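Local coordinates for maltose-binding protein MalE1 (Thermotoga maritima, PDB 6DTU) that binds maltotetraose in a cleft and probably delivers such maltodextrins to a membrane transporter for uptake, at residues 107-112 with 154-159; 111-116 with 122-127; 231-236 with 243-248; 294-299 with 313-318. All coordinates share one frame; numbering follows the deposited sequence.

Contact 1 (107-112 with 154-159); sequences AMEAIA and EFYYIA. With GLC (alpha-D-glucopyranose), chain C; GLC (alpha-D-glucopyranose), chain B.
Ile111 reaches both tyrosines with its two branches and meets each ring obliquely. Its CG2 methyl lies 3.7 Å from CE2 of Tyr156, the two side chains running past each other in opposite directions. CD1, at the end of the longer branch, goes on to the helix itself and stops 3.8 Å from CA of Tyr157, beside CD1 of that ring. CG1 is set between the backbone N and the carbonyl carbon (chi1 62°), which directs CG2 to Tyr156 and leaves the longer branch to run on to Tyr157. The tyrosines meet edge to face (T-shaped): the CD2 edge of Tyr156 sits over the centre of the Tyr157 ring, 3.7 Å above its plane. Tyr156 in turn offers a face to the chain C glucose, whose C4 stands 3.8 Å above the ring centre. Tyr157 presents its edge to O6 of this sugar. Polar groups hold the same glucose from two directions, O2 donating to Glu109 OE2 at 2.6 Å and O6 to Glu154 OE2 at 2.8 Å. Glu109 OE1 is in a salt bridge with Arg301, which probably helps keep its carboxylate charged and fixed. One water joins Glu109 OE2, Tyr156 OH and sugar O3, while a second links Tyr156 OH to Ile111 N, so the phenol tip is held by two waters. An aromatic face under the sugar with carboxylates gripping its hydroxyls is the hallmark of a carbohydrate site, here in the cleft of a periplasmic maltodextrin-binding protein.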
# COMPACT_ATOMS: atom_id res chain seq x y z
N ALA A 107 1.40 -6.73 8.78
CA ALA A 107 2.53 -6.66 7.87
C ALA A 107 2.81 -5.22 7.51
O ALA A 107 1.93 -4.36 7.57
CB ALA A 107 2.25 -7.42 6.57
N MET A 108 4.05 -4.95 7.13
CA MET A 108 4.39 -3.73 6.42
C MET A 108 4.74 -4.06 4.97
O MET A 108 4.82 -5.23 4.57
CB MET A 108 5.52 -2.95 7.11
CG MET A 108 6.85 -3.65 7.05
SD MET A 108 8.21 -2.65 7.69
CE MET A 108 8.78 -1.84 6.19
N GLU A 109 4.92 -3.01 4.17
CA GLU A 109 5.07 -3.22 2.74
C GLU A 109 5.62 -1.96 2.10
O GLU A 109 5.52 -0.86 2.66
CB GLU A 109 3.73 -3.56 2.09
CG GLU A 109 2.73 -2.40 2.23
CD GLU A 109 1.30 -2.79 1.96
OE1 GLU A 109 1.01 -4.00 1.86
OE2 GLU A 109 0.47 -1.87 1.85
N ALA A 110 6.18 -2.12 0.90
CA ALA A 110 6.52 -1.01 0.02
C ALA A 110 6.61 -1.56 -1.38
O ALA A 110 6.97 -2.73 -1.58
CB ALA A 110 7.88 -0.40 0.40
N ILE A 111 6.28 -0.71 -2.36
CA ILE A 111 6.43 -1.14 -3.75
C ILE A 111 7.91 -1.25 -4.11
O ILE A 111 8.78 -0.68 -3.45
CB ILE A 111 5.65 -0.27 -4.75
CG1 ILE A 111 6.13 1.18 -4.76
CG2 ILE A 111 4.15 -0.29 -4.41
CD1 ILE A 111 5.23 2.11 -5.61
N ALA A 112 8.19 -2.04 -5.14
CA ALA A 112 9.54 -2.36 -5.58
C ALA A 112 9.48 -2.72 -7.06
O ALA A 112 8.40 -2.78 -7.67
CB ALA A 112 10.13 -3.53 -4.78
N GLU A 154 -1.34 7.40 -10.77
CA GLU A 154 -1.73 7.14 -9.40
C GLU A 154 -0.59 7.55 -8.49
O GLU A 154 0.49 6.95 -8.53
CB GLU A 154 -2.07 5.66 -9.25
CG GLU A 154 -2.97 5.34 -8.10
CD GLU A 154 -3.45 3.89 -8.11
OE1 GLU A 154 -3.36 3.20 -9.16
OE2 GLU A 154 -3.93 3.44 -7.04
N PHE A 155 -0.83 8.56 -7.65
CA PHE A 155 0.23 9.16 -6.83
C PHE A 155 0.99 8.12 -6.00
O PHE A 155 2.22 8.21 -5.86
CB PHE A 155 -0.40 10.21 -5.92
CG PHE A 155 0.51 10.72 -4.82
CD1 PHE A 155 1.77 11.22 -5.11
CD2 PHE A 155 0.07 10.77 -3.51
CE1 PHE A 155 2.59 11.69 -4.11
CE2 PHE A 155 0.88 11.26 -2.50
CZ PHE A 155 2.15 11.73 -2.80
N TYR A 156 0.28 7.15 -5.43
CA TYR A 156 0.95 6.16 -4.59
C TYR A 156 2.11 5.47 -5.33
O TYR A 156 3.17 5.23 -4.74
CB TYR A 156 -0.08 5.15 -4.08
CG TYR A 156 0.52 4.06 -3.21
CD1 TYR A 156 0.64 4.20 -1.82
CD2 TYR A 156 0.98 2.88 -3.79
CE1 TYR A 156 1.21 3.19 -1.03
CE2 TYR A 156 1.54 1.86 -2.99
CZ TYR A 156 1.65 2.04 -1.63
OH TYR A 156 2.20 1.05 -0.88
N TYR A 157 1.93 5.21 -6.62
CA TYR A 157 2.95 4.51 -7.40
C TYR A 157 4.03 5.43 -7.97
O TYR A 157 5.12 4.95 -8.31
CB TYR A 157 2.28 3.68 -8.51
CG TYR A 157 1.45 2.58 -7.91
CD1 TYR A 157 2.00 1.34 -7.65
CD2 TYR A 157 0.12 2.80 -7.55
CE1 TYR A 157 1.27 0.34 -7.03
CE2 TYR A 157 -0.62 1.81 -6.96
CZ TYR A 157 -0.04 0.58 -6.71
OH TYR A 157 -0.76 -0.41 -6.11
N ILE A 158 3.75 6.73 -8.10
CA ILE A 158 4.75 7.69 -8.57
C ILE A 158 5.49 8.32 -7.39
O ILE A 158 6.56 8.92 -7.59
CB ILE A 158 4.03 8.75 -9.43
CG1 ILE A 158 3.23 8.07 -10.55
CG2 ILE A 158 5.01 9.76 -10.04
CD1 ILE A 158 4.04 7.13 -11.40
N ALA A 159 4.98 8.18 -6.18
CA ALA A 159 5.67 8.68 -5.00
C ALA A 159 7.15 8.32 -4.92
O ALA A 159 7.93 9.18 -4.47
CB ALA A 159 4.94 8.27 -3.72
C1 GLC C . -1.88 -1.10 -2.20
C2 GLC C . -1.37 -0.53 -0.93
C3 GLC C . -2.23 0.55 -0.45
C4 GLC C . -2.35 1.66 -1.48
C5 GLC C . -2.84 1.11 -2.85
C6 GLC C . -2.72 2.07 -3.91
O2 GLC C . -1.42 -1.59 0.07
O3 GLC C . -1.65 1.19 0.75
O4 GLC C . -3.36 2.63 -1.05
O5 GLC C . -1.91 -0.04 -3.21
O6 GLC C . -3.47 1.61 -5.02
C1 GLC B . -2.90 3.88 -0.62
C2 GLC B . -3.62 4.27 0.60
C3 GLC B . -5.09 4.43 0.35
C4 GLC B . -5.37 5.45 -0.69
C5 GLC B . -4.65 5.09 -2.01
C6 GLC B . -4.76 6.11 -2.97
O2 GLC B . -3.43 3.24 1.61
O3 GLC B . -5.76 4.81 1.60
O4 GLC B . -6.80 5.46 -0.92
O5 GLC B . -3.14 4.87 -1.69
O6 GLC B . -4.13 5.67 -4.15
O HOH W 1 0.96 0.75 1.55
O HOH W 2 4.97 1.70 -1.51

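Contact 2 (111-116 with 122-127); sequences IALIYN and EPPKTM
Strand 112-116 and the irregular run 122-127 come together most nearly at Tyr115 and Pro123, with CA atoms 7.0 Å apart, and the side chains of Leu113 and Tyr115 meet the two prolines without any hydrogen bond between the segments. Pro123 lies over one face of the Tyr115 ring. Its CB makes a CH-pi contact, 3.8 Å from the ring centroid and 17° off the normal, displaced toward the CE2 side. The rest of the pyrrolidine follows the ring outward, so that CD ends 3.5 Å from Tyr115 OH. The phenol arrives there because its CG stands between the backbone N and the carbonyl carbon (chi1 61°), which holds the ring up against the loop. Were Tyr115 replaced by an alanine, Pro123 would probably lose the aromatic face that its CB, CG and CD lie against, leaving the loop less firmly fixed on the strand. Two residues earlier, on the same side of the strand, Leu113 uses a single branch: CD2 touches Pro124 CD at 3.9 Å and, more loosely, Pro123 CB at 4.1 Å. Both prolines have polyproline-like backbone angles, which keep the loop extended and present their rings in succession. Beyond them Thr126 is the N-cap of helix 127-140, its OG1 bonded to Glu129 N, while Leu130 of that helix touches both Leu113 and Pro124. The strand is an inner member of a four-stranded sheet. This is a strand-loop-helix connection within one alpha/beta lobe of the solute-binding protein fold, its proline-rich loop packed back against the strand it has just left.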
# COMPACT_ATOMS: atom_id res chain seq x y z
N ILE A 111 6.28 -0.71 -2.36
CA ILE A 111 6.43 -1.14 -3.75
C ILE A 111 7.91 -1.25 -4.11
O ILE A 111 8.78 -0.68 -3.45
CB ILE A 111 5.65 -0.27 -4.75
CG1 ILE A 111 6.13 1.18 -4.76
CG2 ILE A 111 4.15 -0.29 -4.41
CD1 ILE A 111 5.23 2.11 -5.61
N ALA A 112 8.19 -2.04 -5.14
CA ALA A 112 9.54 -2.36 -5.58
C ALA A 112 9.48 -2.72 -7.06
O ALA A 112 8.40 -2.78 -7.67
CB ALA A 112 10.13 -3.53 -4.78
N LEU A 113 10.64 -2.94 -7.66
CA LEU A 113 10.67 -3.46 -9.02
C LEU A 113 10.43 -4.96 -8.95
O LEU A 113 11.16 -5.69 -8.29
CB LEU A 113 12.00 -3.18 -9.69
CG LEU A 113 12.15 -3.61 -11.14
CD1 LEU A 113 11.39 -2.66 -12.03
CD2 LEU A 113 13.64 -3.59 -11.47
N ILE A 114 9.35 -5.41 -9.60
CA ILE A 114 9.07 -6.83 -9.78
C ILE A 114 9.32 -7.12 -11.25
O ILE A 114 8.81 -6.41 -12.12
CB ILE A 114 7.63 -7.17 -9.40
CG1 ILE A 114 7.36 -6.75 -7.96
CG2 ILE A 114 7.38 -8.68 -9.56
CD1 ILE A 114 5.92 -6.91 -7.59
N TYR A 115 10.14 -8.12 -11.53
CA TYR A 115 10.53 -8.35 -12.91
C TYR A 115 10.42 -9.82 -13.30
O TYR A 115 10.59 -10.71 -12.46
CB TYR A 115 11.95 -7.79 -13.19
CG TYR A 115 13.03 -8.44 -12.33
CD1 TYR A 115 13.83 -9.46 -12.85
CD2 TYR A 115 13.22 -8.07 -10.99
CE1 TYR A 115 14.80 -10.07 -12.08
CE2 TYR A 115 14.20 -8.67 -10.21
CZ TYR A 115 14.99 -9.68 -10.76
OH TYR A 115 15.97 -10.31 -10.00
N ASN A 116 10.07 -10.06 -14.56
CA ASN A 116 9.93 -11.41 -15.11
C ASN A 116 11.28 -11.87 -15.66
O ASN A 116 11.77 -11.31 -16.64
CB ASN A 116 8.86 -11.41 -16.20
CG ASN A 116 8.54 -12.80 -16.73
OD1 ASN A 116 9.39 -13.68 -16.75
ND2 ASN A 116 7.31 -12.98 -17.18
N GLU A 122 18.42 -10.36 -15.19
CA GLU A 122 19.03 -9.57 -14.13
C GLU A 122 18.44 -8.17 -14.15
O GLU A 122 18.34 -7.55 -15.22
CB GLU A 122 20.55 -9.54 -14.28
CG GLU A 122 21.14 -10.94 -14.27
CD GLU A 122 22.64 -10.94 -14.23
OE1 GLU A 122 23.24 -9.85 -14.26
OE2 GLU A 122 23.21 -12.05 -14.16
N PRO A 123 18.04 -7.64 -13.00
CA PRO A 123 17.26 -6.39 -12.98
C PRO A 123 18.14 -5.17 -13.24
O PRO A 123 19.32 -5.14 -12.84
CB PRO A 123 16.70 -6.36 -11.56
CG PRO A 123 17.71 -7.11 -10.75
CD PRO A 123 18.19 -8.21 -11.66
N PRO A 124 17.58 -4.14 -13.87
CA PRO A 124 18.34 -2.91 -14.09
C PRO A 124 18.70 -2.24 -12.78
O PRO A 124 17.97 -2.33 -11.79
CB PRO A 124 17.37 -2.04 -14.89
CG PRO A 124 16.02 -2.53 -14.46
CD PRO A 124 16.19 -4.01 -14.33
N LYS A 125 19.85 -1.57 -12.78
CA LYS A 125 20.32 -0.87 -11.60
C LYS A 125 19.98 0.61 -11.62
O LYS A 125 19.94 1.24 -10.55
CB LYS A 125 21.85 -1.03 -11.48
CG LYS A 125 22.39 -0.95 -10.06
CD LYS A 125 23.88 -0.61 -10.07
CE LYS A 125 24.60 -1.14 -8.85
NZ LYS A 125 24.16 -0.49 -7.58
N THR A 126 19.75 1.19 -12.79
CA THR A 126 19.38 2.59 -12.93
C THR A 126 18.13 2.69 -13.80
O THR A 126 17.78 1.77 -14.53
CB THR A 126 20.49 3.42 -13.57
OG1 THR A 126 20.65 3.02 -14.93
CG2 THR A 126 21.79 3.23 -12.83
N MET A 127 17.45 3.83 -13.66
CA MET A 127 16.29 4.11 -14.50
C MET A 127 16.69 4.26 -15.96
O MET A 127 15.94 3.87 -16.85
CB MET A 127 15.54 5.35 -13.98
CG MET A 127 14.69 5.11 -12.70
SD MET A 127 13.38 3.86 -12.86
CE MET A 127 12.34 4.55 -14.17

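Contact 3 (231-236 with 243-248); sequences WAIKAY and YGVAPI. With GLC (alpha-D-glucopyranose), chain C; GLC (alpha-D-glucopyranose), chain D.
A short helix followed by an edge strand, the element 233-238 and 243-246 of an alpha/beta lobe, closes here through Ile233 on one side and Tyr243 and Val245 on the other. Ile233 carries the contact with two methyls. CG2, anti to the backbone N, presses on the phenol end of Tyr243, 3.5 Å from CZ and only 3.0 Å from OH, which is tight for a methyl and an oxygen. CD1 lies farther down the same ring, 3.6 Å from CE1, and from there reaches Val245 CG2 at 4.2 Å. The isoleucine thus runs along one side of the ring from its hydroxyl inward, approaching it obliquely. Tyr243 is held at its tip as well: OH is hydrogen-bonded to Asp317 OD2 of helix 316-326, so the hydroxyl is satisfied despite its apolar neighbour. Phe321 of that helix also touches Ile233 and Val245. At the head of the helical segment Trp231 faces the ligand. One face of its indole takes two successive glucoses, C1 of the chain C unit 3.5 Å above the plane and C4 of the chain D unit 3.9 Å above it, each toward the rim. The geometry is that of an aromatic platform in a maltodextrin pocket, mounted on the 3-10 turn that leads into a helix packed on its own lobe's sheet.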
# COMPACT_ATOMS: atom_id res chain seq x y z
N TRP A 231 1.77 -7.54 -2.05
CA TRP A 231 0.42 -8.07 -2.18
C TRP A 231 0.18 -8.71 -3.53
O TRP A 231 -0.79 -9.46 -3.68
CB TRP A 231 -0.60 -6.93 -2.01
CG TRP A 231 -0.36 -5.75 -2.92
CD1 TRP A 231 -0.74 -5.63 -4.22
CD2 TRP A 231 0.34 -4.53 -2.60
NE1 TRP A 231 -0.35 -4.42 -4.73
CE2 TRP A 231 0.33 -3.73 -3.76
CE3 TRP A 231 0.99 -4.05 -1.46
CZ2 TRP A 231 0.93 -2.46 -3.80
CZ3 TRP A 231 1.57 -2.80 -1.50
CH2 TRP A 231 1.56 -2.02 -2.67
N ALA A 232 1.01 -8.43 -4.54
CA ALA A 232 0.76 -8.93 -5.88
C ALA A 232 1.46 -10.25 -6.20
O ALA A 232 1.12 -10.89 -7.20
CB ALA A 232 1.16 -7.86 -6.90
N ILE A 233 2.38 -10.69 -5.34
CA ILE A 233 3.35 -11.72 -5.67
C ILE A 233 2.73 -13.11 -5.69
O ILE A 233 3.06 -13.94 -6.55
CB ILE A 233 4.51 -11.63 -4.67
CG1 ILE A 233 5.38 -10.42 -5.00
CG2 ILE A 233 5.25 -12.95 -4.56
CD1 ILE A 233 5.95 -10.46 -6.35
N LYS A 234 1.86 -13.42 -4.73
CA LYS A 234 1.29 -14.77 -4.68
C LYS A 234 0.55 -15.09 -5.96
O LYS A 234 0.68 -16.19 -6.51
CB LYS A 234 0.36 -14.94 -3.49
CG LYS A 234 -0.14 -16.37 -3.36
CD LYS A 234 -1.02 -16.57 -2.14
CE LYS A 234 -1.23 -18.06 -1.85
NZ LYS A 234 -1.80 -18.82 -3.00
N ALA A 235 -0.21 -14.13 -6.49
CA ALA A 235 -0.92 -14.38 -7.74
C ALA A 235 0.05 -14.60 -8.89
O ALA A 235 -0.20 -15.44 -9.77
CB ALA A 235 -1.88 -13.22 -8.04
N TYR A 236 1.18 -13.89 -8.90
CA TYR A 236 2.15 -14.10 -9.97
C TYR A 236 2.79 -15.48 -9.86
O TYR A 236 3.01 -16.16 -10.87
CB TYR A 236 3.22 -13.00 -9.97
CG TYR A 236 2.74 -11.58 -10.08
CD1 TYR A 236 1.52 -11.26 -10.68
CD2 TYR A 236 3.51 -10.55 -9.57
CE1 TYR A 236 1.09 -9.93 -10.76
CE2 TYR A 236 3.10 -9.22 -9.66
CZ TYR A 236 1.89 -8.93 -10.25
OH TYR A 236 1.48 -7.61 -10.31
N TYR A 243 9.50 -14.69 -11.35
CA TYR A 243 9.72 -13.29 -11.05
C TYR A 243 10.84 -13.11 -10.02
O TYR A 243 11.16 -14.01 -9.23
CB TYR A 243 8.44 -12.66 -10.48
CG TYR A 243 8.11 -13.25 -9.14
CD1 TYR A 243 8.55 -12.65 -7.97
CD2 TYR A 243 7.41 -14.43 -9.04
CE1 TYR A 243 8.30 -13.22 -6.74
CE2 TYR A 243 7.13 -14.99 -7.82
CZ TYR A 243 7.58 -14.39 -6.67
OH TYR A 243 7.31 -14.97 -5.46
N GLY A 244 11.42 -11.90 -10.03
CA GLY A 244 12.28 -11.46 -8.96
C GLY A 244 11.78 -10.14 -8.39
O GLY A 244 10.90 -9.48 -8.97
N VAL A 245 12.32 -9.77 -7.23
CA VAL A 245 12.02 -8.51 -6.56
C VAL A 245 13.33 -7.78 -6.30
O VAL A 245 14.27 -8.37 -5.77
CB VAL A 245 11.23 -8.71 -5.25
CG1 VAL A 245 10.91 -7.35 -4.61
CG2 VAL A 245 9.96 -9.54 -5.49
N ALA A 246 13.38 -6.50 -6.65
CA ALA A 246 14.56 -5.67 -6.47
C ALA A 246 14.11 -4.26 -6.13
O ALA A 246 12.98 -3.87 -6.44
CB ALA A 246 15.40 -5.65 -7.75
N PRO A 247 14.96 -3.47 -5.49
CA PRO A 247 14.62 -2.05 -5.31
C PRO A 247 14.38 -1.38 -6.66
O PRO A 247 14.93 -1.78 -7.69
CB PRO A 247 15.84 -1.47 -4.60
CG PRO A 247 16.47 -2.64 -3.92
CD PRO A 247 16.23 -3.81 -4.81
N ILE A 248 13.53 -0.36 -6.64
CA ILE A 248 13.32 0.44 -7.85
C ILE A 248 14.67 1.00 -8.28
O ILE A 248 15.47 1.40 -7.41
CB ILE A 248 12.31 1.56 -7.59
CG1 ILE A 248 10.96 0.98 -7.15
CG2 ILE A 248 12.16 2.48 -8.82
CD1 ILE A 248 10.01 2.02 -6.57
C1 GLC C . -1.88 -1.10 -2.20
C2 GLC C . -1.37 -0.53 -0.93
C3 GLC C . -2.23 0.55 -0.45
C4 GLC C . -2.35 1.66 -1.48
C5 GLC C . -2.84 1.11 -2.85
C6 GLC C . -2.72 2.07 -3.91
O2 GLC C . -1.42 -1.59 0.07
O3 GLC C . -1.65 1.19 0.75
O4 GLC C . -3.36 2.63 -1.05
O5 GLC C . -1.91 -0.04 -3.21
O6 GLC C . -3.47 1.61 -5.02
C1 GLC D . -4.98 -5.26 -2.86
C2 GLC D . -4.12 -5.12 -1.67
C3 GLC D . -3.93 -3.71 -1.29
C4 GLC D . -3.36 -2.92 -2.41
C5 GLC D . -4.31 -2.97 -3.64
C6 GLC D . -3.77 -2.42 -4.80
O1 GLC D . -6.27 -4.83 -2.57
O2 GLC D . -4.77 -5.87 -0.59
O3 GLC D . -3.01 -3.71 -0.13
O4 GLC D . -3.19 -1.54 -2.00
O5 GLC D . -4.47 -4.46 -3.96
O6 GLC D . -4.78 -2.39 -5.81

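Contact 4 (294-299 with 313-318); sequences RIYLGD and KDNPDV
Tyr296 crosses from helix 289-298 to the start of helix 316-326, where Asn315 and Val318 receive it. Its CB points toward the other segment, and CG, anti to the backbone N (chi1 164°), sends the ring straight on. Partway along, CE1 comes within 4.2 Å of Val318 CG2, a loose apolar touch made obliquely to the ring. Farther out, OH lies 3.8 Å from that methyl and 3.6 Å from Asn315 ND2, too long for a direct bond. A water closes this gap: it is 2.8 Å from Tyr296 OH and accepts from Asn315 ND2 at 2.9 Å. The amide plane stands 76° from the ring plane. Asn315 is the N-cap of helix 316-326; its OD1 accepts from Asp317 N in the carbonyl plane, at 2.8 Å, with an N-H...O angle of 152°. With an alanine at this position, Asp317 N would probably lose its cap and the bridging water its amide donor. Val312 of helix 306-312 touches both Tyr296 and Val318. The contact is a helix-to-helix join in an alpha/beta solute-binding protein, an aromatic side chain from one helix water-bridged to the asparagine N-cap of another.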
# COMPACT_ATOMS: atom_id res chain seq x y z
N ARG A 294 0.29 -17.93 9.26
CA ARG A 294 -0.67 -18.40 8.28
C ARG A 294 -1.19 -17.26 7.41
O ARG A 294 -1.39 -17.45 6.21
CB ARG A 294 -1.82 -19.14 8.95
CG ARG A 294 -1.36 -20.44 9.53
CD ARG A 294 -2.45 -21.09 10.34
NE ARG A 294 -3.58 -21.39 9.50
CZ ARG A 294 -4.79 -21.72 9.95
NH1 ARG A 294 -5.02 -21.80 11.25
NH2 ARG A 294 -5.76 -21.96 9.08
N ILE A 295 -1.40 -16.08 8.00
CA ILE A 295 -1.77 -14.90 7.21
C ILE A 295 -0.67 -14.55 6.22
O ILE A 295 -0.94 -14.28 5.04
CB ILE A 295 -2.17 -13.71 8.12
CG1 ILE A 295 -3.52 -13.99 8.80
CG2 ILE A 295 -2.26 -12.41 7.31
CD1 ILE A 295 -3.84 -13.02 9.89
N TYR A 296 0.59 -14.53 6.68
CA TYR A 296 1.70 -14.33 5.75
C TYR A 296 1.68 -15.35 4.62
O TYR A 296 1.86 -15.01 3.45
CB TYR A 296 3.07 -14.40 6.47
CG TYR A 296 4.20 -14.58 5.48
CD1 TYR A 296 4.78 -13.48 4.84
CD2 TYR A 296 4.67 -15.84 5.14
CE1 TYR A 296 5.81 -13.65 3.92
CE2 TYR A 296 5.68 -16.02 4.27
CZ TYR A 296 6.24 -14.93 3.63
OH TYR A 296 7.25 -15.14 2.70
N LEU A 297 1.51 -16.63 4.96
CA LEU A 297 1.52 -17.65 3.91
C LEU A 297 0.40 -17.43 2.91
O LEU A 297 0.58 -17.72 1.72
CB LEU A 297 1.44 -19.04 4.54
CG LEU A 297 2.71 -19.41 5.32
CD1 LEU A 297 2.49 -20.74 6.01
CD2 LEU A 297 3.91 -19.47 4.38
N GLY A 298 -0.74 -16.93 3.37
CA GLY A 298 -1.85 -16.63 2.48
C GLY A 298 -1.76 -15.29 1.78
O GLY A 298 -2.36 -15.12 0.72
N ASP A 299 -0.99 -14.36 2.34
CA ASP A 299 -0.91 -12.98 1.83
C ASP A 299 0.48 -12.47 2.17
O ASP A 299 0.65 -11.70 3.12
CB ASP A 299 -2.00 -12.13 2.50
CG ASP A 299 -1.96 -10.67 2.10
OD1 ASP A 299 -1.25 -10.32 1.14
OD2 ASP A 299 -2.67 -9.87 2.76
N LYS A 313 12.53 -14.17 7.12
CA LYS A 313 13.50 -13.13 6.81
C LYS A 313 14.44 -13.52 5.65
O LYS A 313 15.00 -12.64 5.00
CB LYS A 313 14.32 -12.81 8.06
CG LYS A 313 15.13 -14.02 8.52
CD LYS A 313 16.41 -13.64 9.20
CE LYS A 313 16.15 -13.11 10.58
NZ LYS A 313 17.33 -13.24 11.48
N ASP A 314 14.64 -14.81 5.41
CA ASP A 314 15.53 -15.26 4.34
C ASP A 314 14.83 -15.50 3.01
O ASP A 314 15.51 -15.83 2.03
CB ASP A 314 16.33 -16.49 4.77
CG ASP A 314 17.36 -16.15 5.82
OD1 ASP A 314 17.86 -15.00 5.79
OD2 ASP A 314 17.65 -17.01 6.68
N ASN A 315 13.52 -15.35 2.93
CA ASN A 315 12.84 -15.48 1.65
C ASN A 315 13.32 -14.39 0.70
O ASN A 315 13.30 -13.21 1.06
CB ASN A 315 11.33 -15.40 1.82
CG ASN A 315 10.55 -15.73 0.53
OD1 ASN A 315 10.71 -15.07 -0.51
ND2 ASN A 315 9.73 -16.76 0.60
N PRO A 316 13.75 -14.73 -0.52
CA PRO A 316 14.25 -13.68 -1.43
C PRO A 316 13.26 -12.56 -1.71
O PRO A 316 13.69 -11.43 -1.98
CB PRO A 316 14.61 -14.45 -2.72
CG PRO A 316 14.01 -15.79 -2.57
CD PRO A 316 13.86 -16.08 -1.10
N ASP A 317 11.95 -12.83 -1.67
CA ASP A 317 10.97 -11.77 -1.86
C ASP A 317 10.91 -10.85 -0.64
O ASP A 317 10.79 -9.63 -0.78
CB ASP A 317 9.58 -12.35 -2.14
CG ASP A 317 9.53 -13.17 -3.42
OD1 ASP A 317 10.45 -13.05 -4.26
OD2 ASP A 317 8.55 -13.95 -3.56
N VAL A 318 10.96 -11.43 0.56
CA VAL A 318 11.05 -10.64 1.78
C VAL A 318 12.31 -9.78 1.75
O VAL A 318 12.29 -8.60 2.10
CB VAL A 318 11.01 -11.56 3.01
CG1 VAL A 318 11.33 -10.79 4.27
CG2 VAL A 318 9.64 -12.26 3.11
O HOH W 3 9.27 -16.90 3.42

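In the fold
Contacts 1 and 3 both touch the chain C glucose: Tyr157 OH is 3.5 Å from Trp231 CZ2, and Ile111 CG2 is 3.6 Å from Trp231 CH2, so the two contacts pack against each other beside the sugar through Trp231. Segment 107-112 passes from the larger sheet to the smaller one, consistent with an interlobe crossing, and continues into contact 2. There strand 112-116 pairs with strand 243-246 of contact 3, a probable hydrogen bond joining Leu113 N to Ala246 O at 2.8 Å. Contact 3 is tied to contact 4, about 12 Å away between centres, through the Tyr243-Asp317 hydrogen bond. Contact 4 stands back from the sugar, the Tyr296 side chain lying about 13 Å from a glucose.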